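Local atomic coordinates of N-acetyl-L-2,4-diaminobutyric acid deacetylase (Ruegeria pomeroyi, PDB entry 6TWL), a protein that is a zinc-dependent hydrolase that probably removes the acetyl group from N-acetyl-L-2,4-diaminobutyrate during the bacterial breakdown of ectoine. Residues D15-G20 / T75-V80; F90-F95 / T120-I125; F177-S182 / N221-K226; L250-D255 / V322-V327. All blocks are in the same frame, centred on the assembly; numbering follows the deposited sequence.

Interaction 1: D15-G20 / T75-V80; sequences DGVFHG and TSAEDV
Val-17 lays its CG2 methyl over one face of the flat peptide group joining Ser-76 to Ala-77, displaced toward the N-H side. The nearest approach in that peptide is 3.7 Å, from Val-17 CG2 to Ala-77 N. The same methyl comes within 4.0 Å of Thr-75 O, so it rests against two successive backbone groups of the turn. Its direction follows from the first torsion: CG2 stands anti to the carbonyl carbon, while CG1 is anti to the backbone N (chi1 -178°). Beside it, Ala-77 CB points toward 15-20 and meets Gly-16 CA at 4.1 Å. At phi 132° and psi -170°, a CB on Gly-16 would collide with the preceding carbonyl O. The turn is held from within: Ser-76 N donates to Asp-79 OD1 (2.6 Å), and Asp-79 OD2 forms a salt bridge with Lys-239. The contact lies at the surface near one edge of the large mixed sheet, where strand 16-24 is second from the end and pairs with strand 36-45, whose Ile-43 touches Thr-75 and Val-80. Without a hydrogen bond across it, methyl groups resting on backbone and on each other join the two segments, and no polar pair fixes their register.

Interaction 2: F90-F95 / T120-I125; sequences FNYPAF and TVTEKI
The backbones of Tyr-92 and Thr-122 come no nearer than 7.6 Å between CA atoms, so side chains bridge the gap between the loop after strand 82-87 and the first turn of helix 121-133. This is loop-to-helix packing within the catalytic domain of the aspartoacylase/succinylglutamate desuccinylase family. The main contact is CH-pi: Thr-122 CG2 sits over one face of the Tyr-92 ring, 3.6 Å from its centroid and 15° off the ring normal. On the opposite face Pro-93 CB lies over the ring centre, 3.5 Å above the plane; the peptide bond between Tyr-92 and Pro-93 is cis. The ring is therefore sandwiched between its own loop and the helix. Tyr-92 CG is anti to the backbone N (chi1 -173°), and the Tyr-92 side chain crosses those of Val-121 and Thr-122 at about a right angle. Val-121 CG1 presses on the phenol end, 3.3 Å from Tyr-92 OH. One helical turn on, Ile-125 CD1 reaches Tyr-92 CD1 at 3.8 Å, while its other branch, CG2, approaches Phe-90 CE1 at 4.4 Å. Phe-90 also meets Tyr-194 edge-to-face, and its side chain is about 8 Å from that of His-144, a zinc ligand. Ile-125 and Phe-95 reach toward each other tip to tip, with Ile-125 CD1 at the ring edge, 4.0 Å from Phe-95 CZ.

Interaction 3: F177-S182 / N221-K226; sequences FNAPYS and NAIAKK
Lys-226 stretches from its helix to the turn at Asn-178, and its side chain can be followed atom by atom. From CB the chain sets off with CG anti to the backbone N (chi1 159°) and remains extended, so that CB, CG and CD act as a spacer. CE is the first atom to meet 177-182, 3.4 Å from both Asn-178 O and Asn-178 OD1. At the tip, NZ donates two hydrogen bonds to the same residue: to Asn-178 O at 2.9 Å, tilted 17° from the carbonyl plane, and to Asn-178 OD1 at 2.8 Å, from 40° above the amide plane. Asp-245 adds a salt bridge to NZ, and its backbone N donates to Asn-178 OD1, so this buried carbonyl oxygen is gripped twice. The negative charge would be expected to favour a protonated lysine. Asn-178 leaves helix 167-177 with positive phi, turning the chain toward strand 181-184. One turn earlier in the lysine's helix, Ile-223 supplies the apolar half. Its CG2 touches Ala-179 CB at 4.0 Å and Pro-180 CD at 3.9 Å, and its CD1 meets Pro-180 CG tip to tip at 4.0 Å. Phe-177 CE1 comes 3.8 Å from Ile-223 O. The contact thus packs the turn between helix 167-177 and strand 181-184 against helix 218-234, whose Ala-224 and Lys-225 in turn touch helix 63-74.

Interaction 4: L250-D255 / V322-V327; sequences LTMPDD and VAVVGV
Thr-251 O accepts a hydrogen bond from Val-327 N at 2.9 Å. The bond is nearly straight at hydrogen (167°), and the donor lies in the carbonyl plane with a C=O to donor angle of 155°. Next to it, Leu-250 CA approaches Val-327 O at 3.6 Å in a CA-H...O contact. The Val-327 side chain lies obliquely across Thr-251 and Pro-253: CG2, anti to the carbonyl carbon, presses on Pro-253 CD at 3.5 Å, tighter than usual for two carbons. Val-327 CB stands 3.8 Å from Thr-251 OG1. Gly-326 has no side chain; a CB here would point toward 250-255 and lie 3.3 Å from Leu-250 CB, so its absence lets Gly-326 CA approach Thr-251 O at 3.6 Å. Met-252 SD, from 250-255, meets Val-324 CG1 of strand 321-326 at 4.2 Å. The touching parts run at 100° to each other, so this is a junction of two sheets more than a continued strand pairing. Strand 248-251 is an outermost strand of the large mixed sheet of the zinc-hydrolase fold, whereas strand 321-326 belongs to a separate antiparallel sheet made mostly from the C-terminal part of the chain, with strand 150-152 added to it. In the next shell, Ile-308 of strand 305-311 touches Leu-250, Met-252 and Val-324 together, and Phe-258 packs on Met-252 and Val-324. Arg-303 lies against both Pro-253 and Val-327. At the start of 322-327, Val-322 and Ala-323 both face Val-259 in a classic beta bulge.

In the fold
Interactions 3 and 4 are joined directly: Ser-182 O and Leu-250 N, 2.9 Å apart, probably form a hydrogen bond between neighbouring strands 181-184 and 248-251, and Tyr-181 CD2 packs 3.6 Å from Leu-250 CD1. Interaction 1 reaches the same mixed sheet, but its centre is about 40 Å from that of interaction 4, on opposite sides of the chain's centre. Interactions 2 and 3 also lie on opposite sides of that centre, about 28 Å apart between centres. Three of the contacts come near the zinc-binding residues: between side chains, Phe-90 is about 9 Å from Glu-61, and Ala-179 and Met-252 are about 9 and 8 Å from Glu-209. No zinc is bound in this model, and interaction 1 lies away from the site.

Interaction 1: D15-G20 / T75-V80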
loop_
_atom_site.group_PDB
_atom_site.type_symbol
_atom_site.label_atom_id
_atom_site.label_comp_id
_atom_site.label_asym_id
_atom_site.label_seq_id
_atom_site.Cartn_x
_atom_site.Cartn_y
_atom_site.Cartn_z
ATOM N N ASP A 15 -12.211 -12.216 -22.180
ATOM C CA ASP A 15 -13.162 -12.428 -21.100
ATOM C C ASP A 15 -12.928 -13.776 -20.431
ATOM O O ASP A 15 -12.627 -14.773 -21.095
ATOM C CB ASP A 15 -14.595 -12.347 -21.629
ATOM C CG ASP A 15 -15.012 -10.930 -21.963
ATOM O OD1 ASP A 15 -14.123 -10.100 -22.251
ATOM O OD2 ASP A 15 -16.227 -10.642 -21.935
ATOM N N GLY A 16 -13.063 -13.800 -19.107
ATOM C CA GLY A 16 -12.912 -14.997 -18.312
ATOM C C GLY A 16 -12.013 -14.754 -17.121
ATOM O O GLY A 16 -11.652 -13.617 -16.801
ATOM N N VAL A 17 -11.650 -15.844 -16.450
ATOM C CA VAL A 17 -10.746 -15.819 -15.305
ATOM C C VAL A 17 -9.428 -16.439 -15.749
ATOM O O VAL A 17 -9.406 -17.567 -16.255
ATOM C CB VAL A 17 -11.336 -16.569 -14.101
ATOM C CG1 VAL A 17 -10.391 -16.495 -12.907
ATOM C CG2 VAL A 17 -12.704 -16.009 -13.744
ATOM N N PHE A 18 -8.332 -15.706 -15.564
ATOM C CA PHE A 18 -7.023 -16.121 -16.058
ATOM C C PHE A 18 -5.985 -15.950 -14.961
ATOM O O PHE A 18 -5.815 -14.847 -14.433
ATOM C CB PHE A 18 -6.619 -15.312 -17.295
ATOM C CG PHE A 18 -7.505 -15.537 -18.483
ATOM C CD1 PHE A 18 -7.348 -16.662 -19.276
ATOM C CD2 PHE A 18 -8.491 -14.622 -18.812
ATOM C CE1 PHE A 18 -8.161 -16.872 -20.374
ATOM C CE2 PHE A 18 -9.308 -14.825 -19.909
ATOM C CZ PHE A 18 -9.142 -15.951 -20.691
ATOM N N HIS A 19 -5.289 -17.034 -14.631
ATOM C CA HIS A 19 -4.169 -17.011 -13.698
ATOM C C HIS A 19 -2.895 -17.325 -14.470
ATOM O O HIS A 19 -2.810 -18.364 -15.133
ATOM C CB HIS A 19 -4.371 -18.016 -12.565
ATOM C CG HIS A 19 -5.669 -17.855 -11.837
ATOM N ND1 HIS A 19 -5.984 -16.721 -11.120
ATOM C CD2 HIS A 19 -6.729 -18.688 -11.707
ATOM C CE1 HIS A 19 -7.183 -16.861 -10.583
ATOM N NE2 HIS A 19 -7.656 -18.046 -10.924
ATOM N N GLY A 20 -1.920 -16.439 -14.387
ATOM C CA GLY A 20 -0.676 -16.615 -15.109
ATOM C C GLY A 20 0.455 -15.798 -14.531
ATOM O O GLY A 20 0.519 -15.559 -13.324
ATOM N N THR A 75 -13.412 -14.726 -7.144
ATOM C CA THR A 75 -14.229 -13.852 -7.977
ATOM C C THR A 75 -14.392 -14.461 -9.363
ATOM O O THR A 75 -13.401 -14.767 -10.035
ATOM C CB THR A 75 -13.612 -12.458 -8.070
ATOM O OG1 THR A 75 -12.203 -12.578 -8.291
ATOM C CG2 THR A 75 -13.844 -11.707 -6.778
ATOM N N SER A 76 -15.641 -14.637 -9.782
ATOM C CA SER A 76 -15.937 -15.177 -11.096
ATOM C C SER A 76 -16.072 -14.050 -12.117
ATOM O O SER A 76 -16.151 -12.867 -11.777
ATOM C CB SER A 76 -17.209 -16.025 -11.057
ATOM O OG SER A 76 -18.348 -15.245 -10.747
ATOM N N ALA A 77 -16.086 -14.438 -13.393
ATOM C CA ALA A 77 -16.238 -13.463 -14.467
ATOM C C ALA A 77 -17.601 -12.786 -14.403
ATOM O O ALA A 77 -17.703 -11.560 -14.511
ATOM C CB ALA A 77 -16.034 -14.139 -15.822
ATOM N N GLU A 78 -18.663 -13.578 -14.220
ATOM C CA GLU A 78 -20.015 -13.039 -14.105
ATOM C C GLU A 78 -20.112 -11.925 -13.070
ATOM O O GLU A 78 -21.036 -11.107 -13.136
ATOM C CB GLU A 78 -20.995 -14.169 -13.756
ATOM C CG GLU A 78 -22.467 -13.763 -13.746
ATOM C CD GLU A 78 -23.401 -14.937 -13.507
ATOM O OE1 GLU A 78 -22.914 -16.021 -13.121
ATOM O OE2 GLU A 78 -24.625 -14.774 -13.699
ATOM N N ASP A 79 -19.177 -11.867 -12.116
ATOM C CA ASP A 79 -19.213 -10.826 -11.099
ATOM C C ASP A 79 -18.619 -9.501 -11.555
ATOM O O ASP A 79 -18.827 -8.485 -10.883
ATOM C CB ASP A 79 -18.503 -11.286 -9.823
ATOM C CG ASP A 79 -18.853 -12.713 -9.435
ATOM O OD1 ASP A 79 -17.934 -13.495 -9.117
ATOM O OD2 ASP A 79 -20.055 -13.060 -9.463
ATOM N N VAL A 80 -17.898 -9.476 -12.669
ATOM C CA VAL A 80 -17.123 -8.310 -13.068
ATOM C C VAL A 80 -17.785 -7.644 -14.265
ATOM O O VAL A 80 -18.292 -8.320 -15.169
ATOM C CB VAL A 80 -15.666 -8.709 -13.373
ATOM C CG1 VAL A 80 -14.857 -7.512 -13.847
ATOM C CG2 VAL A 80 -15.036 -9.321 -12.132
#

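Interaction 2: F90-F95 / T120-I125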
loop_
_atom_site.group_PDB
_atom_site.type_symbol
_atom_site.label_atom_id
_atom_site.label_comp_id
_atom_site.label_asym_id
_atom_site.label_seq_id
_atom_site.Cartn_x
_atom_site.Cartn_y
_atom_site.Cartn_z
ATOM N N PHE A 90 4.378 -7.646 -5.502
ATOM C CA PHE A 90 5.054 -6.667 -6.341
ATOM C C PHE A 90 6.439 -6.356 -5.787
ATOM O O PHE A 90 6.969 -5.261 -5.987
ATOM C CB PHE A 90 4.209 -5.398 -6.462
ATOM C CG PHE A 90 4.600 -4.504 -7.603
ATOM C CD1 PHE A 90 5.019 -5.037 -8.812
ATOM C CD2 PHE A 90 4.532 -3.127 -7.471
ATOM C CE1 PHE A 90 5.375 -4.209 -9.860
ATOM C CE2 PHE A 90 4.883 -2.296 -8.516
ATOM C CZ PHE A 90 5.306 -2.837 -9.711
ATOM N N ASN A 91 7.037 -7.321 -5.089
ATOM C CA ASN A 91 8.301 -7.134 -4.379
ATOM C C ASN A 91 9.403 -7.902 -5.107
ATOM O O ASN A 91 9.557 -9.113 -4.924
ATOM C CB ASN A 91 8.174 -7.584 -2.925
ATOM C CG ASN A 91 7.554 -8.963 -2.791
ATOM O OD1 ASN A 91 6.474 -9.225 -3.321
ATOM N ND2 ASN A 91 8.243 -9.857 -2.085
ATOM N N TYR A 92 10.162 -7.186 -5.932
ATOM C CA TYR A 92 11.337 -7.754 -6.570
ATOM C C TYR A 92 12.337 -8.212 -5.507
ATOM O O TYR A 92 12.473 -7.576 -4.457
ATOM C CB TYR A 92 11.973 -6.715 -7.492
ATOM C CG TYR A 92 13.107 -7.220 -8.355
ATOM C CD1 TYR A 92 12.853 -7.861 -9.559
ATOM C CD2 TYR A 92 14.430 -7.038 -7.975
ATOM C CE1 TYR A 92 13.882 -8.322 -10.348
ATOM C CE2 TYR A 92 15.469 -7.491 -8.764
ATOM C CZ TYR A 92 15.189 -8.130 -9.952
ATOM O OH TYR A 92 16.221 -8.584 -10.743
ATOM N N PRO A 93 13.057 -9.323 -5.747
ATOM C CA PRO A 93 12.972 -10.194 -6.923
ATOM C C PRO A 93 12.096 -11.420 -6.710
ATOM O O PRO A 93 11.829 -12.170 -7.650
ATOM C CB PRO A 93 14.424 -10.612 -7.127
ATOM C CG PRO A 93 14.949 -10.724 -5.718
ATOM C CD PRO A 93 14.195 -9.696 -4.886
ATOM N N ALA A 94 11.659 -11.620 -5.468
ATOM C CA ALA A 94 10.957 -12.847 -5.117
ATOM C C ALA A 94 9.559 -12.879 -5.716
ATOM O O ALA A 94 9.143 -13.893 -6.290
ATOM C CB ALA A 94 10.899 -12.987 -3.601
ATOM N N PHE A 95 8.822 -11.776 -5.596
ATOM C CA PHE A 95 7.411 -11.712 -5.971
ATOM C C PHE A 95 6.616 -12.825 -5.296
ATOM O O PHE A 95 5.831 -13.541 -5.921
ATOM C CB PHE A 95 7.237 -11.750 -7.488
ATOM C CG PHE A 95 7.776 -10.541 -8.181
ATOM C CD1 PHE A 95 7.163 -9.309 -8.029
ATOM C CD2 PHE A 95 8.903 -10.632 -8.978
ATOM C CE1 PHE A 95 7.660 -8.189 -8.666
ATOM C CE2 PHE A 95 9.407 -9.519 -9.617
ATOM C CZ PHE A 95 8.785 -8.294 -9.460
ATOM N N THR A 120 17.928 -2.225 -16.696
ATOM C CA THR A 120 17.966 -3.182 -15.596
ATOM C C THR A 120 16.740 -4.082 -15.660
ATOM O O THR A 120 15.747 -3.741 -16.312
ATOM C CB THR A 120 18.020 -2.462 -14.241
ATOM O OG1 THR A 120 18.912 -1.345 -14.320
ATOM C CG2 THR A 120 18.482 -3.396 -13.120
ATOM N N VAL A 121 16.807 -5.248 -15.019
ATOM C CA VAL A 121 15.605 -6.060 -14.870
ATOM C C VAL A 121 14.509 -5.252 -14.186
ATOM O O VAL A 121 13.343 -5.284 -14.599
ATOM C CB VAL A 121 15.922 -7.353 -14.097
ATOM C CG1 VAL A 121 14.654 -7.941 -13.530
ATOM C CG2 VAL A 121 16.597 -8.351 -15.003
ATOM N N THR A 122 14.870 -4.494 -13.145
ATOM C CA THR A 122 13.876 -3.701 -12.427
ATOM C C THR A 122 13.332 -2.558 -13.277
ATOM O O THR A 122 12.169 -2.174 -13.120
ATOM C CB THR A 122 14.469 -3.145 -11.131
ATOM O OG1 THR A 122 15.750 -2.561 -11.399
ATOM C CG2 THR A 122 14.627 -4.250 -10.100
ATOM N N GLU A 123 14.151 -1.995 -14.170
ATOM C CA GLU A 123 13.665 -0.928 -15.037
ATOM C C GLU A 123 12.833 -1.468 -16.194
ATOM O O GLU A 123 11.966 -0.754 -16.710
ATOM C CB GLU A 123 14.836 -0.093 -15.558
ATOM C CG GLU A 123 15.865 0.226 -14.488
ATOM C CD GLU A 123 16.954 1.164 -14.969
ATOM O OE1 GLU A 123 16.792 1.769 -16.048
ATOM O OE2 GLU A 123 17.983 1.281 -14.269
ATOM N N LYS A 124 13.076 -2.713 -16.611
ATOM C CA LYS A 124 12.197 -3.343 -17.590
ATOM C C LYS A 124 10.824 -3.618 -16.989
ATOM O O LYS A 124 9.798 -3.440 -17.657
ATOM C CB LYS A 124 12.828 -4.636 -18.109
ATOM C CG LYS A 124 14.010 -4.426 -19.047
ATOM C CD LYS A 124 14.443 -5.729 -19.707
ATOM C CE LYS A 124 15.883 -5.654 -20.200
ATOM N NZ LYS A 124 16.268 -6.843 -21.013
ATOM N N ILE A 125 10.789 -4.042 -15.725
ATOM C CA ILE A 125 9.520 -4.270 -15.041
ATOM C C ILE A 125 8.781 -2.955 -14.836
ATOM O O ILE A 125 7.562 -2.874 -15.035
ATOM C CB ILE A 125 9.762 -4.997 -13.704
ATOM C CG1 ILE A 125 10.300 -6.408 -13.952
ATOM C CG2 ILE A 125 8.485 -5.042 -12.878
ATOM C CD1 ILE A 125 10.850 -7.075 -12.708
#

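Interaction 3: F177-S182 / N221-K226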
loop_
_atom_site.group_PDB
_atom_site.type_symbol
_atom_site.label_atom_id
_atom_site.label_comp_id
_atom_site.label_asym_id
_atom_site.label_seq_id
_atom_site.Cartn_x
_atom_site.Cartn_y
_atom_site.Cartn_z
ATOM N N PHE A 177 -13.407 3.102 0.156
ATOM C CA PHE A 177 -12.670 2.090 0.915
ATOM C C PHE A 177 -13.184 2.004 2.346
ATOM O O PHE A 177 -13.484 0.915 2.846
ATOM C CB PHE A 177 -11.167 2.396 0.899
ATOM C CG PHE A 177 -10.297 1.217 1.274
ATOM C CD1 PHE A 177 -10.061 0.902 2.604
ATOM C CD2 PHE A 177 -9.714 0.431 0.293
ATOM C CE1 PHE A 177 -9.262 -0.181 2.948
ATOM C CE2 PHE A 177 -8.913 -0.651 0.630
ATOM C CZ PHE A 177 -8.688 -0.957 1.960
ATOM N N ASN A 178 -13.303 3.154 3.014
ATOM C CA ASN A 178 -13.974 3.257 4.310
ATOM C C ASN A 178 -13.293 2.372 5.357
ATOM O O ASN A 178 -13.934 1.606 6.080
ATOM C CB ASN A 178 -15.466 2.933 4.175
ATOM C CG ASN A 178 -16.229 3.106 5.475
ATOM O OD1 ASN A 178 -16.843 2.163 5.973
ATOM N ND2 ASN A 178 -16.186 4.309 6.037
ATOM N N ALA A 179 -11.968 2.470 5.421
ATOM C CA ALA A 179 -11.224 1.895 6.523
ATOM C C ALA A 179 -11.558 2.685 7.786
ATOM O O ALA A 179 -12.114 3.782 7.707
ATOM C CB ALA A 179 -9.726 1.920 6.217
ATOM N N PRO A 180 -11.253 2.149 8.973
ATOM C CA PRO A 180 -11.539 2.911 10.201
ATOM C C PRO A 180 -10.890 4.285 10.237
ATOM O O PRO A 180 -11.368 5.159 10.969
ATOM C CB PRO A 180 -10.995 2.002 11.312
ATOM C CG PRO A 180 -11.087 0.635 10.739
ATOM C CD PRO A 180 -10.769 0.789 9.279
ATOM N N TYR A 181 -9.826 4.507 9.470
ATOM C CA TYR A 181 -9.157 5.798 9.412
ATOM C C TYR A 181 -8.932 6.186 7.958
ATOM O O TYR A 181 -8.618 5.336 7.121
ATOM C CB TYR A 181 -7.829 5.765 10.173
ATOM C CG TYR A 181 -7.997 5.476 11.646
ATOM C CD1 TYR A 181 -8.026 4.170 12.119
ATOM C CD2 TYR A 181 -8.145 6.508 12.561
ATOM C CE1 TYR A 181 -8.188 3.902 13.466
ATOM C CE2 TYR A 181 -8.307 6.251 13.908
ATOM C CZ TYR A 181 -8.327 4.946 14.355
ATOM O OH TYR A 181 -8.488 4.686 15.696
ATOM N N SER A 182 -9.102 7.473 7.662
ATOM C CA SER A 182 -8.996 7.990 6.301
ATOM C C SER A 182 -8.039 9.170 6.297
ATOM O O SER A 182 -8.348 10.226 6.859
ATOM C CB SER A 182 -10.360 8.404 5.767
ATOM O OG SER A 182 -11.338 7.426 6.081
ATOM N N ASN A 221 -7.368 -8.096 7.980
ATOM C CA ASN A 221 -7.757 -8.810 6.768
ATOM C C ASN A 221 -9.163 -8.423 6.331
ATOM O O ASN A 221 -9.425 -8.248 5.135
ATOM C CB ASN A 221 -7.682 -10.323 6.976
ATOM C CG ASN A 221 -6.267 -10.825 7.157
ATOM O OD1 ASN A 221 -5.307 -10.140 6.819
ATOM N ND2 ASN A 221 -6.133 -12.041 7.679
ATOM N N ALA A 222 -10.084 -8.293 7.289
ATOM C CA ALA A 222 -11.463 -7.956 6.955
ATOM C C ALA A 222 -11.581 -6.514 6.481
ATOM O O ALA A 222 -12.407 -6.205 5.613
ATOM C CB ALA A 222 -12.369 -8.203 8.161
ATOM N N ILE A 223 -10.772 -5.615 7.047
ATOM C CA ILE A 223 -10.735 -4.236 6.566
ATOM C C ILE A 223 -10.270 -4.196 5.116
ATOM O O ILE A 223 -10.798 -3.432 4.298
ATOM C CB ILE A 223 -9.836 -3.379 7.480
ATOM C CG1 ILE A 223 -10.477 -3.205 8.860
ATOM C CG2 ILE A 223 -9.551 -2.022 6.853
ATOM C CD1 ILE A 223 -9.475 -2.952 9.967
ATOM N N ALA A 224 -9.292 -5.039 4.770
ATOM C CA ALA A 224 -8.764 -5.059 3.410
ATOM C C ALA A 224 -9.785 -5.608 2.425
ATOM O O ALA A 224 -9.948 -5.069 1.325
ATOM C CB ALA A 224 -7.485 -5.892 3.358
ATOM N N LYS A 225 -10.478 -6.684 2.799
ATOM C CA LYS A 225 -11.447 -7.287 1.892
ATOM C C LYS A 225 -12.642 -6.370 1.678
ATOM O O LYS A 225 -13.086 -6.167 0.542
ATOM C CB LYS A 225 -11.892 -8.651 2.427
ATOM C CG LYS A 225 -10.800 -9.718 2.408
ATOM C CD LYS A 225 -10.861 -10.584 1.146
ATOM C CE LYS A 225 -10.433 -9.816 -0.103
ATOM N NZ LYS A 225 -10.736 -10.522 -1.374
ATOM N N LYS A 226 -13.173 -5.801 2.762
ATOM C CA LYS A 226 -14.282 -4.862 2.640
ATOM C C LYS A 226 -13.872 -3.632 1.839
ATOM O O LYS A 226 -14.592 -3.197 0.932
ATOM C CB LYS A 226 -14.781 -4.460 4.028
ATOM C CG LYS A 226 -15.560 -3.156 4.047
ATOM C CD LYS A 226 -15.566 -2.528 5.430
ATOM C CE LYS A 226 -15.991 -1.069 5.366
ATOM N NZ LYS A 226 -15.876 -0.396 6.689
#

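Interaction 4: L250-D255 / V322-V327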
loop_
_atom_site.group_PDB
_atom_site.type_symbol
_atom_site.label_atom_id
_atom_site.label_comp_id
_atom_site.label_asym_id
_atom_site.label_seq_id
_atom_site.Cartn_x
_atom_site.Cartn_y
_atom_site.Cartn_z
ATOM N N LEU A 250 -7.955 12.101 9.016
ATOM C CA LEU A 250 -6.700 12.556 9.588
ATOM C C LEU A 250 -5.825 13.179 8.513
ATOM O O LEU A 250 -5.923 12.838 7.330
ATOM C CB LEU A 250 -5.939 11.405 10.254
ATOM C CG LEU A 250 -6.717 10.586 11.282
ATOM C CD1 LEU A 250 -6.074 9.225 11.453
ATOM C CD2 LEU A 250 -6.783 11.325 12.609
ATOM N N THR A 251 -4.970 14.102 8.943
ATOM C CA THR A 251 -3.963 14.715 8.094
ATOM C C THR A 251 -2.629 14.702 8.824
ATOM O O THR A 251 -2.578 14.730 10.057
ATOM C CB THR A 251 -4.326 16.165 7.717
ATOM O OG1 THR A 251 -4.211 17.003 8.873
ATOM C CG2 THR A 251 -5.745 16.252 7.170
ATOM N N MET A 252 -1.544 14.648 8.049
ATOM C CA MET A 252 -0.182 14.776 8.560
ATOM C C MET A 252 0.420 16.014 7.907
ATOM O O MET A 252 1.172 15.911 6.926
ATOM C CB MET A 252 0.651 13.529 8.273
ATOM C CG MET A 252 0.315 12.327 9.140
ATOM S SD MET A 252 0.684 10.795 8.271
ATOM C CE MET A 252 2.224 11.239 7.480
ATOM N N PRO A 253 0.115 17.205 8.428
ATOM C CA PRO A 253 0.455 18.446 7.725
ATOM C C PRO A 253 1.856 18.979 7.973
ATOM O O PRO A 253 2.257 19.937 7.298
ATOM C CB PRO A 253 -0.585 19.427 8.282
ATOM C CG PRO A 253 -0.796 18.959 9.690
ATOM C CD PRO A 253 -0.626 17.458 9.675
ATOM N N ASP A 254 2.610 18.391 8.897
ATOM C CA ASP A 254 3.841 19.001 9.373
ATOM C C ASP A 254 4.832 17.905 9.731
ATOM O O ASP A 254 4.451 16.768 10.020
ATOM C CB ASP A 254 3.562 19.898 10.588
ATOM C CG ASP A 254 4.545 21.044 10.715
ATOM O OD1 ASP A 254 5.757 20.781 10.853
ATOM O OD2 ASP A 254 4.099 22.210 10.688
ATOM N N ASP A 255 6.120 18.257 9.709
ATOM C CA ASP A 255 7.129 17.344 10.231
ATOM C C ASP A 255 7.015 17.172 11.738
ATOM O O ASP A 255 7.623 16.250 12.291
ATOM C CB ASP A 255 8.533 17.832 9.868
ATOM C CG ASP A 255 9.089 17.135 8.642
ATOM O OD1 ASP A 255 8.297 16.504 7.910
ATOM O OD2 ASP A 255 10.314 17.211 8.414
ATOM N N VAL A 322 9.701 7.001 16.385
ATOM C CA VAL A 322 9.089 6.546 17.629
ATOM C C VAL A 322 7.582 6.401 17.455
ATOM O O VAL A 322 6.997 5.366 17.796
ATOM C CB VAL A 322 9.438 7.511 18.775
ATOM C CG1 VAL A 322 8.581 7.230 20.004
ATOM C CG2 VAL A 322 10.922 7.420 19.110
ATOM N N ALA A 323 6.936 7.432 16.916
ATOM C CA ALA A 323 5.494 7.428 16.714
ATOM C C ALA A 323 5.133 8.526 15.726
ATOM O O ALA A 323 5.901 9.467 15.511
ATOM C CB ALA A 323 4.737 7.627 18.032
ATOM N N VAL A 324 3.953 8.388 15.124
ATOM C CA VAL A 324 3.385 9.401 14.240
ATOM C C VAL A 324 2.014 9.793 14.775
ATOM O O VAL A 324 1.245 8.937 15.227
ATOM C CB VAL A 324 3.278 8.909 12.781
ATOM C CG1 VAL A 324 2.718 10.007 11.889
ATOM C CG2 VAL A 324 4.632 8.458 12.268
ATOM N N VAL A 325 1.714 11.088 14.721
ATOM C CA VAL A 325 0.456 11.644 15.209
ATOM C C VAL A 325 -0.308 12.239 14.033
ATOM O O VAL A 325 0.239 13.056 13.283
ATOM C CB VAL A 325 0.695 12.710 16.294
ATOM C CG1 VAL A 325 -0.586 12.973 17.058
ATOM C CG2 VAL A 325 1.814 12.280 17.235
ATOM N N GLY A 326 -1.568 11.839 13.880
ATOM C CA GLY A 326 -2.453 12.404 12.867
ATOM C C GLY A 326 -3.376 13.443 13.471
ATOM O O GLY A 326 -3.868 13.276 14.589
ATOM N N VAL A 327 -3.629 14.528 12.712
ATOM C CA VAL A 327 -4.256 15.730 13.258
ATOM C C VAL A 327 -5.769 15.692 13.057
ATOM O O VAL A 327 -6.288 15.093 12.109
ATOM C CB VAL A 327 -3.617 16.993 12.642
ATOM C CG1 VAL A 327 -4.128 18.254 13.324
ATOM C CG2 VAL A 327 -2.113 16.924 12.787
#